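Side-chain contacts in sugar ABC transporter substrate-binding protein, BlMnBP1 (Bifidobacterium animalis subsp. lactis ATCC 27673, PDB 6I5R), which binds short manno-oligosaccharides such as mannobiose and probably delivers them to an ABC transporter that supports growth on beta-mannan: residues A105-E110 / L392-S397; S399-N404 / D430-K435; N44-T47 / T53-G56. One frame throughout, in Å; residues are numbered along the deposited sequence.

Along the chain interaction 3 comes first: its two segments sit in one loop, between strand 38-44 and helix 59-69, at the mannobiose pocket. Interaction 1 follows, tying the loop after strand 100-102 to helix 391-399 through a zinc ion, and interaction 2 packs the end of that same helix and the turn after it on helix 425-443. The centres of interactions 1 and 2 are 14 Å apart, and the two meet where Asn396 OD1 takes the backbone N of Ile403. Interaction 3 stands about 29 and 34 Å from them, centre to centre, so sugar recognition is spatially separate from the packing of the C-terminal helices.

Interaction 1 (A105-E110 / L392-S397); sequences AVDKSE and LANVNS. With ZN (zinc ion), chain J.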
ATOM      1  N   ALA A 105      -5.512   9.777   2.645  1.00 19.47           N
ATOM      2  CA  ALA A 105      -4.260  10.516   2.793  1.00 22.23           C
ATOM      3  C   ALA A 105      -4.451  11.716   3.706  1.00 24.80           C
ATOM      4  O   ALA A 105      -4.782  12.832   3.228  1.00 30.05           O
ATOM      5  CB  ALA A 105      -3.742  10.900   1.410  1.00 24.98           C
ATOM      6  N   VAL A 106      -4.191  11.471   5.012  1.00 24.46           N
ATOM      7  CA  VAL A 106      -4.440  12.405   6.116  1.00 19.66           C
ATOM      8  C   VAL A 106      -3.162  12.621   6.907  1.00 23.74           C
ATOM      9  O   VAL A 106      -2.514  11.646   7.285  1.00 26.97           O
ATOM     10  CB  VAL A 106      -5.563  11.892   7.056  1.00 27.66           C
ATOM     11  CG1 VAL A 106      -5.802  12.860   8.142  1.00 25.64           C
ATOM     12  CG2 VAL A 106      -6.773  11.578   6.248  1.00 22.16           C
ATOM     13  N   ASP A 107      -2.844  13.888   7.218  1.00 17.51           N
ATOM     14  CA  ASP A 107      -1.757  14.237   8.125  1.00 23.31           C
ATOM     15  C   ASP A 107      -1.974  13.512   9.456  1.00 23.95           C
ATOM     16  O   ASP A 107      -3.006  13.673  10.112  1.00 16.51           O
ATOM     17  CB  ASP A 107      -1.683  15.764   8.320  1.00 19.03           C
ATOM     18  CG  ASP A 107      -0.406  16.217   9.042  1.00 23.88           C
ATOM     19  OD1 ASP A 107       0.123  15.642  10.025  1.00 33.17           O
ATOM     20  OD2 ASP A 107       0.137  17.269   8.676  1.00 33.28           O
ATOM     21  N   LYS A 108      -0.945  12.785   9.904  1.00 25.98           N
ATOM     22  CA  LYS A 108      -0.998  12.176  11.226  1.00 19.82           C
ATOM     23  C   LYS A 108      -1.450  13.173  12.272  1.00 23.39           C
ATOM     24  O   LYS A 108      -2.265  12.862  13.137  1.00 20.61           O
ATOM     25  CB  LYS A 108       0.373  11.642  11.638  1.00 22.76           C
ATOM     26  CG  LYS A 108       0.826  10.416  10.920  1.00 28.16           C
ATOM     27  CD  LYS A 108       2.282  10.222  11.247  1.00 17.31           C
ATOM     28  CE  LYS A 108       2.750   8.833  10.932  1.00 29.68           C
ATOM     29  NZ  LYS A 108       4.148   8.772  11.422  1.00 24.16           N
ATOM     30  N   SER A 109      -0.897  14.377  12.221  1.00 23.00           N
ATOM     31  CA  SER A 109      -1.261  15.377  13.200  1.00 22.59           C
ATOM     32  C   SER A 109      -2.748  15.717  13.161  1.00 21.35           C
ATOM     33  O   SER A 109      -3.238  16.374  14.091  1.00 30.37           O
ATOM     34  CB  SER A 109      -0.435  16.633  12.955  1.00 21.91           C
ATOM     35  OG  SER A 109      -0.795  17.170  11.693  1.00 24.78           O
ATOM     36  N   GLU A 110      -3.475  15.312  12.111  1.00 18.79           N
ATOM     37  CA  GLU A 110      -4.902  15.564  12.032  1.00 20.66           C
ATOM     38  C   GLU A 110      -5.739  14.341  12.387  1.00 19.68           C
ATOM     39  O   GLU A 110      -6.973  14.428  12.377  1.00 18.31           O
ATOM     40  CB  GLU A 110      -5.290  16.053  10.640  1.00 18.27           C
ATOM     41  CG  GLU A 110      -4.972  17.512  10.376  1.00 26.26           C
ATOM     42  CD  GLU A 110      -5.418  17.946   9.010  1.00 27.61           C
ATOM     43  OE1 GLU A 110      -4.731  18.801   8.409  1.00 37.93           O
ATOM     44  OE2 GLU A 110      -6.455  17.437   8.530  1.00 37.50           O
ATOM     45  N   LEU A 392       7.446  14.230   8.268  1.00 16.39           N
ATOM     46  CA  LEU A 392       7.250  13.763   6.894  1.00 18.06           C
ATOM     47  C   LEU A 392       5.937  14.294   6.330  1.00 22.16           C
ATOM     48  O   LEU A 392       5.882  14.749   5.185  1.00 17.51           O
ATOM     49  CB  LEU A 392       7.282  12.237   6.809  1.00 16.39           C
ATOM     50  CG  LEU A 392       6.990  11.689   5.398  1.00 20.68           C
ATOM     51  CD1 LEU A 392       8.119  11.951   4.395  1.00 16.39           C
ATOM     52  CD2 LEU A 392       6.668  10.203   5.533  1.00 17.24           C
ATOM     53  N   ALA A 393       4.860  14.224   7.113  1.00 18.93           N
ATOM     54  CA  ALA A 393       3.574  14.690   6.613  1.00 21.48           C
ATOM     55  C   ALA A 393       3.640  16.164   6.231  1.00 21.52           C
ATOM     56  O   ALA A 393       3.070  16.581   5.213  1.00 18.47           O
ATOM     57  CB  ALA A 393       2.484  14.447   7.658  1.00 21.89           C
ATOM     58  N   ASN A 394       4.369  16.961   7.018  1.00 16.78           N
ATOM     59  CA  ASN A 394       4.415  18.397   6.817  1.00 16.39           C
ATOM     60  C   ASN A 394       5.306  18.784   5.645  1.00 19.15           C
ATOM     61  O   ASN A 394       4.975  19.692   4.879  1.00 16.39           O
ATOM     62  CB  ASN A 394       4.897  19.062   8.100  1.00 21.84           C
ATOM     63  CG  ASN A 394       3.873  18.983   9.219  1.00 21.93           C
ATOM     64  OD1 ASN A 394       2.751  18.458   9.062  1.00 24.04           O
ATOM     65  ND2 ASN A 394       4.285  19.436  10.378  1.00 24.37           N
ATOM     66  N   VAL A 395       6.452  18.129   5.500  1.00 16.39           N
ATOM     67  CA  VAL A 395       7.271  18.381   4.322  1.00 17.77           C
ATOM     68  C   VAL A 395       6.527  17.929   3.080  1.00 16.39           C
ATOM     69  O   VAL A 395       6.620  18.556   2.019  1.00 16.39           O
ATOM     70  CB  VAL A 395       8.627  17.664   4.456  1.00 18.10           C
ATOM     71  CG1 VAL A 395       9.418  17.744   3.149  1.00 16.39           C
ATOM     72  CG2 VAL A 395       9.425  18.233   5.645  1.00 17.15           C
ATOM     73  N   ASN A 396       5.827  16.802   3.185  1.00 16.39           N
ATOM     74  CA  ASN A 396       5.055  16.267   2.067  1.00 17.66           C
ATOM     75  C   ASN A 396       4.004  17.265   1.608  1.00 16.39           C
ATOM     76  O   ASN A 396       3.845  17.535   0.409  1.00 27.80           O
ATOM     77  CB  ASN A 396       4.369  14.989   2.504  1.00 19.28           C
ATOM     78  CG  ASN A 396       4.718  13.832   1.667  1.00 19.56           C
ATOM     79  OD1 ASN A 396       5.149  13.989   0.516  1.00 22.33           O
ATOM     80  ND2 ASN A 396       4.507  12.639   2.220  1.00 18.34           N
ATOM     81  N   SER A 397       3.236  17.788   2.559  1.00 19.85           N
ATOM     82  CA  SER A 397       2.223  18.778   2.241  1.00 22.99           C
ATOM     83  C   SER A 397       2.844  20.031   1.627  1.00 24.45           C
ATOM     84  O   SER A 397       2.431  20.481   0.545  1.00 24.27           O
ATOM     85  CB  SER A 397       1.446  19.095   3.515  1.00 20.74           C
ATOM     86  OG  SER A 397       0.564  20.166   3.307  1.00 30.31           O
TER
HETATM   87 ZN    ZN J 510       1.116  17.711  10.464  0.62 21.47          ZN
HETATM   88  O   HOH W   1       1.658  19.757  10.726  1.00 16.75           O
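The zinc ion between Asp107 and Asn394 is what joins these segments; no hydrogen bond runs directly from one to the other. Metal bonds come first. Asp107 chelates the ion with both carboxylate oxygens, OD2 lying 2.1 Å and OD1 2.3 Å from the zinc. Two residues on, Ser109 adds OG at 2.3 Å from the zinc. From helix 391-399, Asn394 reaches over with its amide oxygen, and OD1 to zinc is again 2.3 Å. Water 1 is a further ligand, and Asp390, just before the helix, contributes its carboxylate. The Asp107 carboxylate and the Asn394 amide are turned 58° against each other, and the 2.9 Å between Asp107 OD2 and Asn394 OD1 is the approach of two ligands sharing one metal. The positive ion probably offsets the repulsion between these oxygens.

Hydrogen bonding shapes the loop side. The backbone N of Ser109 donates to Asp107 OD1 over 2.7 Å, 29° out of the carboxylate plane and on the anti side, closing an Asx turn. That turn helps fix the rotation of the carboxylate and places Ser109 beside the metal. Asp107 holds CG anti to its own nitrogen (chi1 -169°), which carries the carboxylate out toward the helix.

Van der Waals contact is slight. The methyl of Ala393 lies against the carboxylate, CB 3.6 Å from Asp107 OD1, where the small side chain lets the loop come close to the helix.

All this lies at the protein surface, and it amounts to an oxygen-only zinc site bridging a loop and a helix far apart in sequence, with an Asx turn presenting two of its ligand residues.

Interaction 2 (S399-N404 / D430-K435); sequences SELGIN and DEWNQK. With ZN (zinc ion), chain E.
Leu401 lays its two methyls against Trp432: CD1 rests 4.0 Å from Trp432 CB, while CD2 sits over one face of the indole, 4.1 Å above the ring plane and offset toward its rim. CD1 also touches the carbonyl of Trp432. Beside this pair, Lys435 sets its CB 3.8 Å from the Ser399 carbonyl oxygen, the aliphatic part of the lysine running past the end of helix 391-399. There Glu400 leaves the helix with positive phi, and Ser399 OG accepts from Leu401 N over 3.0 Å, an ST turn that brings the leucine round to helix 425-443. The same hydroxyl is hydrogen-bonded with Asn396 O, one turn back.

Farther out, the lysine chain is extended beyond CG and carries NZ to Glu431 OE2, a salt bridge of 3.2 Å that meets the oxygen from above the carboxylate plane. OE2 also binds a zinc ion at 2.0 Å, so metal and ammonium share one oxygen; OE1, farther from the zinc, also pairs with Arg423. Around the indole, Tyr244 and Phe229 make edge-to-face stacks, and Ile411 and Ile414 of helix 409-420 pack on it.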
ATOM      1  N   SER A 399       5.704  20.508   0.156  1.00 16.39           N
ATOM      2  CA  SER A 399       6.354  20.249  -1.112  1.00 18.94           C
ATOM      3  C   SER A 399       5.359  20.022  -2.233  1.00 17.76           C
ATOM      4  O   SER A 399       5.732  20.150  -3.405  1.00 18.18           O
ATOM      5  CB  SER A 399       7.229  19.007  -1.010  1.00 16.39           C
ATOM      6  OG  SER A 399       6.406  17.852  -0.988  1.00 16.39           O
ATOM      7  N   GLU A 400       4.148  19.603  -1.895  1.00 16.39           N
ATOM      8  CA  GLU A 400       3.119  19.197  -2.849  1.00 21.82           C
ATOM      9  C   GLU A 400       3.492  17.930  -3.611  1.00 25.61           C
ATOM     10  O   GLU A 400       2.965  17.684  -4.699  1.00 17.24           O
ATOM     11  CB  GLU A 400       2.801  20.342  -3.827  1.00 23.78           C
ATOM     12  CG  GLU A 400       2.272  21.615  -3.130  1.00 24.10           C
ATOM     13  CD  GLU A 400       0.825  21.511  -2.748  1.00 23.59           C
ATOM     14  OE1 GLU A 400       0.121  22.551  -2.790  1.00 29.02           O
ATOM     15  OE2 GLU A 400       0.388  20.399  -2.372  1.00 27.96           O
ATOM     16  N   LEU A 401       4.413  17.122  -3.075  1.00 22.32           N
ATOM     17  CA  LEU A 401       4.839  15.903  -3.748  1.00 16.39           C
ATOM     18  C   LEU A 401       4.076  14.675  -3.288  1.00 22.02           C
ATOM     19  O   LEU A 401       4.004  13.685  -4.031  1.00 16.39           O
ATOM     20  CB  LEU A 401       6.323  15.653  -3.504  1.00 20.40           C
ATOM     21  CG  LEU A 401       7.263  16.656  -4.141  1.00 19.18           C
ATOM     22  CD1 LEU A 401       8.685  16.173  -3.956  1.00 18.61           C
ATOM     23  CD2 LEU A 401       6.997  16.777  -5.592  1.00 19.00           C
ATOM     24  N   GLY A 402       3.537  14.700  -2.074  1.00 16.39           N
ATOM     25  CA  GLY A 402       2.660  13.621  -1.669  1.00 22.48           C
ATOM     26  C   GLY A 402       3.313  12.268  -1.841  1.00 16.39           C
ATOM     27  O   GLY A 402       2.727  11.354  -2.439  1.00 17.66           O
ATOM     28  N   ILE A 403       4.522  12.145  -1.303  1.00 17.68           N
ATOM     29  CA  ILE A 403       5.268  10.895  -1.343  1.00 16.39           C
ATOM     30  C   ILE A 403       4.554   9.847  -0.505  1.00 22.07           C
ATOM     31  O   ILE A 403       4.420  10.005   0.715  1.00 22.19           O
ATOM     32  CB  ILE A 403       6.703  11.101  -0.844  1.00 16.39           C
ATOM     33  CG1 ILE A 403       7.426  12.085  -1.769  1.00 20.08           C
ATOM     34  CG2 ILE A 403       7.415   9.762  -0.713  1.00 16.77           C
ATOM     35  CD1 ILE A 403       7.697  11.538  -3.168  1.00 18.60           C
ATOM     36  N   ASN A 404       4.128   8.762  -1.154  1.00 16.39           N
ATOM     37  CA  ASN A 404       3.456   7.647  -0.483  1.00 21.39           C
ATOM     38  C   ASN A 404       2.194   8.117   0.244  1.00 25.00           C
ATOM     39  O   ASN A 404       1.784   7.520   1.244  1.00 24.73           O
ATOM     40  CB  ASN A 404       4.425   6.934   0.473  1.00 22.66           C
ATOM     41  CG  ASN A 404       4.149   5.448   0.586  1.00 22.22           C
ATOM     42  OD1 ASN A 404       3.803   4.785  -0.400  1.00 22.17           O
ATOM     43  ND2 ASN A 404       4.284   4.918   1.799  1.00 24.45           N
ATOM     44  N   ASP A 430      15.178  16.675 -10.584  1.00 16.39           N
ATOM     45  CA  ASP A 430      15.619  18.000 -10.174  1.00 16.39           C
ATOM     46  C   ASP A 430      14.436  18.894  -9.835  1.00 17.17           C
ATOM     47  O   ASP A 430      14.489  19.629  -8.846  1.00 16.39           O
ATOM     48  CB  ASP A 430      16.478  18.649 -11.269  1.00 16.39           C
ATOM     49  CG  ASP A 430      17.053  19.982 -10.843  1.00 23.40           C
ATOM     50  OD1 ASP A 430      17.647  20.067  -9.740  1.00 23.41           O
ATOM     51  OD2 ASP A 430      16.924  20.932 -11.629  1.00 17.15           O
ATOM     52  N   GLU A 431      13.364  18.850 -10.635  1.00 16.39           N
ATOM     53  CA  GLU A 431      12.163  19.619 -10.288  1.00 16.39           C
ATOM     54  C   GLU A 431      11.639  19.226  -8.912  1.00 16.39           C
ATOM     55  O   GLU A 431      11.350  20.086  -8.072  1.00 16.39           O
ATOM     56  CB  GLU A 431      11.065  19.440 -11.339  1.00 17.21           C
ATOM     57  CG  GLU A 431       9.901  20.432 -11.155  1.00 23.41           C
ATOM     58  CD  GLU A 431       8.613  20.036 -11.869  1.00 19.27           C
ATOM     59  OE1 GLU A 431       8.497  18.962 -12.515  1.00 17.93           O
ATOM     60  OE2 GLU A 431       7.660  20.832 -11.792  1.00 16.39           O
ATOM     61  N   TRP A 432      11.492  17.925  -8.663  1.00 16.46           N
ATOM     62  CA  TRP A 432      11.023  17.498  -7.350  1.00 16.39           C
ATOM     63  C   TRP A 432      11.978  17.936  -6.239  1.00 16.39           C
ATOM     64  O   TRP A 432      11.539  18.347  -5.167  1.00 16.39           O
ATOM     65  CB  TRP A 432      10.846  15.977  -7.303  1.00 16.39           C
ATOM     66  CG  TRP A 432       9.880  15.353  -8.263  1.00 16.39           C
ATOM     67  CD1 TRP A 432       9.275  15.927  -9.345  1.00 16.39           C
ATOM     68  CD2 TRP A 432       9.409  13.994  -8.216  1.00 16.39           C
ATOM     69  NE1 TRP A 432       8.466  15.006  -9.966  1.00 16.39           N
ATOM     70  CE2 TRP A 432       8.538  13.813  -9.304  1.00 16.71           C
ATOM     71  CE3 TRP A 432       9.661  12.911  -7.364  1.00 20.08           C
ATOM     72  CZ2 TRP A 432       7.914  12.599  -9.560  1.00 16.39           C
ATOM     73  CZ3 TRP A 432       9.044  11.713  -7.613  1.00 17.88           C
ATOM     74  CH2 TRP A 432       8.179  11.560  -8.699  1.00 16.39           C
ATOM     75  N   ASN A 433      13.289  17.795  -6.449  1.00 16.95           N
ATOM     76  CA  ASN A 433      14.236  18.143  -5.396  1.00 16.39           C
ATOM     77  C   ASN A 433      14.090  19.599  -4.967  1.00 16.39           C
ATOM     78  O   ASN A 433      14.231  19.920  -3.786  1.00 16.39           O
ATOM     79  CB  ASN A 433      15.672  17.875  -5.861  1.00 20.96           C
ATOM     80  CG  ASN A 433      16.057  16.426  -5.714  1.00 19.33           C
ATOM     81  OD1 ASN A 433      15.582  15.743  -4.809  1.00 16.39           O
ATOM     82  ND2 ASN A 433      16.932  15.947  -6.592  1.00 17.44           N
ATOM     83  N   GLN A 434      13.864  20.508  -5.922  1.00 16.45           N
ATOM     84  CA  GLN A 434      13.804  21.929  -5.576  1.00 18.77           C
ATOM     85  C   GLN A 434      12.562  22.236  -4.737  1.00 18.59           C
ATOM     86  O   GLN A 434      12.627  23.004  -3.759  1.00 16.39           O
ATOM     87  CB  GLN A 434      13.878  22.757  -6.874  1.00 20.66           C
ATOM     88  CG  GLN A 434      15.280  22.711  -7.482  1.00 24.08           C
ATOM     89  CD  GLN A 434      15.377  22.945  -8.990  1.00 29.53           C
ATOM     90  OE1 GLN A 434      14.372  23.120  -9.690  1.00 34.96           O
ATOM     91  NE2 GLN A 434      16.610  22.936  -9.492  1.00 31.74           N
ATOM     92  N   LYS A 435      11.440  21.588  -5.051  1.00 16.39           N
ATOM     93  CA  LYS A 435      10.235  21.752  -4.249  1.00 16.39           C
ATOM     94  C   LYS A 435      10.400  21.106  -2.885  1.00 20.36           C
ATOM     95  O   LYS A 435       9.979  21.672  -1.868  1.00 16.39           O
ATOM     96  CB  LYS A 435       9.022  21.162  -4.968  1.00 21.93           C
ATOM     97  CG  LYS A 435       8.633  21.968  -6.221  1.00 21.34           C
ATOM     98  CD  LYS A 435       7.424  21.436  -6.969  1.00 17.43           C
ATOM     99  CE  LYS A 435       7.162  22.282  -8.224  1.00 20.96           C
ATOM    100  NZ  LYS A 435       6.101  21.686  -9.097  1.00 21.96           N
TER
HETATM  101 ZN    ZN E 505       6.012  19.793 -12.141  1.00 20.09          ZN
HETATM  102  O   HOH W   2       4.518  21.129 -11.543  1.00 20.06           O

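Interaction 3 (N44-T47 / T53-G56); sequences NNRT and TYPG. With BMA (beta-D-mannopyranose), chain B; BMA (beta-D-mannopyranose), chain C.
Arg46 meets Tyr54 at the edge of its guanidinium, where the loop folds back beside the mannobiose. The first segment prepares this. Asn44 turns its side chain back on the loop, and OD1 accepts the backbone N of Arg46 over 2.8 Å, in the carbonyl plane: an Asx turn just where the chain leaves strand 38-44.

Asn45 faces the sugar. One amide nitrogen serves two hydroxyls of the mannose in chain B, with ND2 lying 3.0 Å from O6 and 2.9 Å from O2. The first of these bonds is the straighter, at 159° against 140°.

Arg46 then bends at chi2 and chi3, folding its chain past the other mannose, in chain C, with CD 3.7 Å from O3 of that sugar. The bend brings NH2 near Tyr54 OH at 3.2 Å, a weak hydrogen bond, the guanidinium and phenol planes standing 74° apart. Stronger partners flank it: NH2 pairs with Asp48, NH1 with Glu354, and Tyr54 OH is hydrogen-bonded to the other carboxylate oxygen of Glu354. A methionine here would probably leave Asp48 and Glu354 without their positive mate and the tyrosine hydroxyl without this neighbour.

Thr47 closes the stretch with OG1 3.6 Å from C1 of the chain C mannose, a contact of packing.

With two acidic partners gripping it, the buried guanidinium is probably balanced in charge and fixed in rotation, so that CD and NE of Arg46 are likely to be held in place beside O3 of the chain C mannose, while Asn45 gives two of the hydrogen bonds to the sugar, alongside those of residues such as Glu266, Trp265 and Asp320.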
ATOM      1  N   ASN A  44     -14.901   0.973   2.258  1.00 16.39           N
ATOM      2  CA  ASN A  44     -13.574   0.476   1.880  1.00 16.39           C
ATOM      3  C   ASN A  44     -13.409   0.501   0.364  1.00 17.83           C
ATOM      4  O   ASN A  44     -14.319   0.857  -0.387  1.00 16.39           O
ATOM      5  CB  ASN A  44     -13.295  -0.921   2.462  1.00 16.39           C
ATOM      6  CG  ASN A  44     -14.122  -1.995   1.829  1.00 16.50           C
ATOM      7  OD1 ASN A  44     -13.829  -2.457   0.737  1.00 16.39           O
ATOM      8  ND2 ASN A  44     -15.166  -2.402   2.513  1.00 16.60           N
ATOM      9  N   ASN A  45     -12.208   0.121  -0.080  1.00 16.39           N
ATOM     10  CA  ASN A  45     -11.817   0.263  -1.479  1.00 18.41           C
ATOM     11  C   ASN A  45     -12.040  -1.000  -2.302  1.00 16.39           C
ATOM     12  O   ASN A  45     -11.805  -0.983  -3.514  1.00 16.39           O
ATOM     13  CB  ASN A  45     -10.341   0.620  -1.571  1.00 16.97           C
ATOM     14  CG  ASN A  45      -9.464  -0.434  -0.933  1.00 18.68           C
ATOM     15  OD1 ASN A  45      -9.685  -0.843   0.191  1.00 16.39           O
ATOM     16  ND2 ASN A  45      -8.478  -0.900  -1.677  1.00 16.39           N
ATOM     17  N   ARG A  46     -12.437  -2.095  -1.671  1.00 16.39           N
ATOM     18  CA  ARG A  46     -12.481  -3.395  -2.337  1.00 21.23           C
ATOM     19  C   ARG A  46     -13.842  -3.578  -3.008  1.00 22.89           C
ATOM     20  O   ARG A  46     -14.689  -4.365  -2.592  1.00 16.39           O
ATOM     21  CB  ARG A  46     -12.165  -4.503  -1.337  1.00 17.72           C
ATOM     22  CG  ARG A  46     -10.743  -4.404  -0.781  1.00 18.70           C
ATOM     23  CD  ARG A  46      -9.668  -4.535  -1.893  1.00 17.03           C
ATOM     24  NE  ARG A  46      -9.858  -5.746  -2.666  1.00 18.08           N
ATOM     25  CZ  ARG A  46      -9.317  -6.917  -2.348  1.00 17.26           C
ATOM     26  NH1 ARG A  46      -8.543  -7.037  -1.272  1.00 16.39           N
ATOM     27  NH2 ARG A  46      -9.566  -7.968  -3.099  1.00 18.16           N
ATOM     28  N   THR A  47     -14.032  -2.810  -4.082  1.00 16.39           N
ATOM     29  CA  THR A  47     -15.246  -2.951  -4.878  1.00 16.39           C
ATOM     30  C   THR A  47     -15.418  -4.382  -5.361  1.00 20.33           C
ATOM     31  O   THR A  47     -16.541  -4.894  -5.458  1.00 16.39           O
ATOM     32  CB  THR A  47     -15.184  -2.003  -6.075  1.00 20.77           C
ATOM     33  OG1 THR A  47     -13.979  -2.257  -6.817  1.00 16.39           O
ATOM     34  CG2 THR A  47     -15.174  -0.578  -5.639  1.00 18.39           C
ATOM     35  N   THR A  53     -19.882 -12.310  -7.200  1.00 26.89           N
ATOM     36  CA  THR A  53     -19.019 -13.161  -8.017  1.00 25.26           C
ATOM     37  C   THR A  53     -17.540 -13.022  -7.682  1.00 25.28           C
ATOM     38  O   THR A  53     -16.689 -13.496  -8.446  1.00 21.06           O
ATOM     39  CB  THR A  53     -19.213 -12.851  -9.498  1.00 23.83           C
ATOM     40  OG1 THR A  53     -18.990 -11.451  -9.714  1.00 26.67           O
ATOM     41  CG2 THR A  53     -20.623 -13.258  -9.965  1.00 27.45           C
ATOM     42  N   TYR A  54     -17.202 -12.367  -6.588  1.00 22.26           N
ATOM     43  CA  TYR A  54     -15.821 -12.340  -6.176  1.00 20.22           C
ATOM     44  C   TYR A  54     -15.242 -13.754  -6.121  1.00 23.66           C
ATOM     45  O   TYR A  54     -15.770 -14.608  -5.399  1.00 24.79           O
ATOM     46  CB  TYR A  54     -15.712 -11.684  -4.821  1.00 23.41           C
ATOM     47  CG  TYR A  54     -14.297 -11.533  -4.383  1.00 18.78           C
ATOM     48  CD1 TYR A  54     -13.369 -10.838  -5.174  1.00 22.54           C
ATOM     49  CD2 TYR A  54     -13.856 -12.098  -3.209  1.00 16.39           C
ATOM     50  CE1 TYR A  54     -12.064 -10.683  -4.768  1.00 19.37           C
ATOM     51  CE2 TYR A  54     -12.550 -11.959  -2.807  1.00 23.09           C
ATOM     52  CZ  TYR A  54     -11.658 -11.238  -3.580  1.00 19.52           C
ATOM     53  OH  TYR A  54     -10.344 -11.092  -3.161  1.00 21.43           O
ATOM     54  N   PRO A  55     -14.165 -14.042  -6.856  1.00 19.52           N
ATOM     55  CA  PRO A  55     -13.591 -15.403  -6.816  1.00 23.36           C
ATOM     56  C   PRO A  55     -13.172 -15.890  -5.420  1.00 23.88           C
ATOM     57  O   PRO A  55     -12.954 -17.107  -5.240  1.00 36.98           O
ATOM     58  CB  PRO A  55     -12.378 -15.308  -7.768  1.00 27.48           C
ATOM     59  CG  PRO A  55     -12.204 -13.852  -8.060  1.00 24.05           C
ATOM     60  CD  PRO A  55     -13.561 -13.223  -7.917  1.00 22.83           C
ATOM     61  N   GLY A  56     -13.082 -15.018  -4.424  1.00 26.44           N
ATOM     62  CA  GLY A  56     -12.685 -15.444  -3.090  1.00 23.89           C
ATOM     63  C   GLY A  56     -13.770 -15.267  -2.039  1.00 20.26           C
ATOM     64  O   GLY A  56     -14.963 -15.327  -2.356  1.00 21.18           O
TER
HETATM   65  C1  BMA B   2      -6.675  -1.229  -4.848  1.00 16.39           C
HETATM   66  C2  BMA B   2      -6.305   0.255  -4.551  1.00 17.14           C
HETATM   67  C3  BMA B   2      -4.951   0.280  -3.910  1.00 18.09           C
HETATM   68  C4  BMA B   2      -4.848  -0.734  -2.775  1.00 16.39           C
HETATM   69  C5  BMA B   2      -5.228  -2.135  -3.255  1.00 17.65           C
HETATM   70  C6  BMA B   2      -5.206  -3.144  -2.124  1.00 16.39           C
HETATM   71  O2  BMA B   2      -7.170   0.814  -3.565  1.00 16.39           O
HETATM   72  O3  BMA B   2      -4.602   1.573  -3.406  1.00 16.39           O
HETATM   73  O4  BMA B   2      -3.513  -0.753  -2.340  1.00 16.39           O
HETATM   74  O5  BMA B   2      -6.570  -2.072  -3.764  1.00 16.39           O
HETATM   75  O6  BMA B   2      -6.203  -2.820  -1.140  1.00 16.39           O
HETATM   76  C1  BMA C   1     -10.692  -3.581  -7.174  1.00 18.17           C
HETATM   77  C2  BMA C   1      -9.589  -4.354  -6.408  1.00 21.61           C
HETATM   78  C3  BMA C   1      -8.840  -3.389  -5.498  1.00 16.39           C
HETATM   79  C4  BMA C   1      -8.490  -2.114  -6.220  1.00 20.05           C
HETATM   80  C5  BMA C   1      -9.715  -1.527  -6.935  1.00 20.69           C
HETATM   81  C6  BMA C   1      -9.395  -0.231  -7.637  1.00 20.11           C
HETATM   82  O1  BMA C   1     -11.182  -4.524  -8.071  1.00 24.79           O
HETATM   83  O2  BMA C   1      -8.625  -4.832  -7.399  1.00 16.39           O
HETATM   84  O3  BMA C   1      -7.694  -3.964  -4.971  1.00 16.39           O
HETATM   85  O4  BMA C   1      -8.002  -1.142  -5.295  1.00 16.39           O
HETATM   86  O5  BMA C   1     -10.203  -2.489  -7.856  1.00 16.39           O
HETATM   87  O6  BMA C   1     -10.658   0.395  -7.892  1.00 21.14           O